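Vacuolar aminopeptidase 1 (PDB 5JGF) removes N-terminal amino acids from peptides and proteins in the yeast vacuole as a zinc-dependent dodecameric aminopeptidase of the M18 family. Local coordinates at residues D[356-359]-D[360-363]. Numbering follows the deposited sequence.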
loop_
_atom_site.group_PDB
_atom_site.type_symbol
_atom_site.label_atom_id
_atom_site.label_comp_id
_atom_site.label_asym_id
_atom_site.label_seq_id
_atom_site.Cartn_x
_atom_site.Cartn_y
_atom_site.Cartn_z
ATOM N N VAL D 356 23.972 -8.587 16.157
ATOM C CA VAL D 356 24.459 -9.309 14.982
ATOM C C VAL D 356 25.635 -10.230 15.296
ATOM O O VAL D 356 26.140 -10.925 14.413
ATOM C CB VAL D 356 24.875 -8.353 13.830
ATOM C CG1 VAL D 356 23.709 -7.455 13.452
ATOM C CG2 VAL D 356 26.082 -7.528 14.233
ATOM N N TYR D 357 26.074 -10.232 16.550
ATOM C CA TYR D 357 27.181 -11.090 16.944
ATOM C C TYR D 357 26.706 -12.294 17.747
ATOM O O TYR D 357 25.869 -12.175 18.643
ATOM C CB TYR D 357 28.226 -10.297 17.729
ATOM C CG TYR D 357 29.027 -9.353 16.858
ATOM C CD1 TYR D 357 28.581 -8.054 16.599
ATOM C CD2 TYR D 357 30.215 -9.771 16.257
ATOM C CE1 TYR D 357 29.303 -7.195 15.763
ATOM C CE2 TYR D 357 30.943 -8.923 15.421
ATOM C CZ TYR D 357 30.482 -7.637 15.178
ATOM O OH TYR D 357 31.207 -6.798 14.360
ATOM N N LEU D 358 27.251 -13.457 17.408
ATOM C CA LEU D 358 26.887 -14.712 18.056
ATOM C C LEU D 358 27.578 -14.891 19.402
ATOM O O LEU D 358 28.807 -14.912 19.485
ATOM C CB LEU D 358 27.238 -15.881 17.131
ATOM C CG LEU D 358 26.971 -17.301 17.639
ATOM C CD1 LEU D 358 25.478 -17.500 17.887
ATOM C CD2 LEU D 358 27.476 -18.298 16.604
ATOM N N LYS D 359 26.776 -15.020 20.454
ATOM C CA LYS D 359 27.302 -15.202 21.798
ATOM C C LYS D 359 28.286 -16.367 21.810
ATOM O O LYS D 359 28.015 -17.424 21.238
ATOM C CB LYS D 359 26.157 -15.469 22.777
ATOM C CG LYS D 359 26.584 -15.549 24.234
ATOM C CD LYS D 359 25.376 -15.665 25.152
ATOM C CE LYS D 359 25.797 -15.734 26.613
ATOM N NZ LYS D 359 26.576 -14.533 27.015
ATOM N N ASN D 360 29.424 -16.150 22.464
ATOM C CA ASN D 360 30.495 -17.137 22.579
ATOM C C ASN D 360 31.244 -17.387 21.276
ATOM O O ASN D 360 32.118 -18.255 21.220
ATOM C CB ASN D 360 29.961 -18.466 23.123
ATOM C CG ASN D 360 29.424 -18.339 24.534
ATOM O OD1 ASN D 360 30.027 -17.674 25.378
ATOM N ND2 ASN D 360 28.293 -18.983 24.801
ATOM N N HIS D 361 30.906 -16.628 20.234
ATOM C CA HIS D 361 31.566 -16.781 18.940
ATOM C C HIS D 361 31.981 -15.457 18.300
ATOM O O HIS D 361 31.730 -15.220 17.118
ATOM C CB HIS D 361 30.682 -17.550 17.952
ATOM C CG HIS D 361 30.325 -18.933 18.400
ATOM N ND1 HIS D 361 29.381 -19.179 19.373
ATOM C CD2 HIS D 361 30.772 -20.145 17.993
ATOM C CE1 HIS D 361 29.258 -20.484 19.544
ATOM N NE2 HIS D 361 30.090 -21.093 18.719
ATOM N N PHE D 362 32.594 -14.586 19.091
ATOM C CA PHE D 362 33.095 -13.326 18.566
ATOM C C PHE D 362 34.398 -13.002 19.281
ATOM O O PHE D 362 34.589 -13.368 20.443
ATOM C CB PHE D 362 32.071 -12.186 18.729
ATOM C CG PHE D 362 31.677 -11.898 20.152
ATOM C CD1 PHE D 362 32.563 -11.280 21.028
ATOM C CD2 PHE D 362 30.403 -12.229 20.608
ATOM C CE1 PHE D 362 32.188 -10.990 22.342
ATOM C CE2 PHE D 362 30.015 -11.943 21.922
ATOM C CZ PHE D 362 30.908 -11.323 22.787
ATOM N N PRO D 363 35.332 -12.350 18.575
ATOM C CA PRO D 363 36.631 -11.974 19.132
ATOM C C PRO D 363 36.644 -10.554 19.689
ATOM O O PRO D 363 35.778 -9.739 19.372
ATOM C CB PRO D 363 37.553 -12.112 17.933
ATOM C CG PRO D 363 36.687 -11.572 16.823
ATOM C CD PRO D 363 35.331 -12.209 17.105
HETATM O O HOH W 1 29.662 -13.587 16.027
#
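Leu-358 and His-361 close a type II beta turn in the loop between strands 339-347 and 369-372, the amide N of His-361 donating to Leu-358 O at 2.8 Å. A water also accepts from Leu-358 N and donates to His-361 O, bridging the two ends of the turn. The imidazole supplies a further hydrogen bond: its ND1 donates to Lys-359 O, 2.9 Å away, nearly straight (165°) and with the oxygen in the ring plane. CG of His-361 lies anti to its own carbonyl carbon and beside its backbone N (chi1 -60°), which carries the ring back toward Lys-359 O. NE2, the other ring nitrogen, accepts a hydrogen bond from the backbone N of Val-102 of a second subunit. Apolar contacts pack the turn and its flanking residues. Leu-358 CD2 lies over one face of the imidazole, a CH-pi contact 3.7 Å from its centroid, while Tyr-357 CD2 meets Phe-362 CB at 3.9 Å, the two side chains crossing at about a right angle; Tyr-349 stacks on the Phe-362 ring and meets the Tyr-357 ring edge-to-face. A leucine in place of His-361 would probably leave Lys-359 O without its side-chain donor and that Val-102 amide without its acceptor. Donation from ND1 and acceptance at NE2 are consistent with a neutral imidazole protonated at ND1, one ring joining the turn's backbone to a neighbouring subunit.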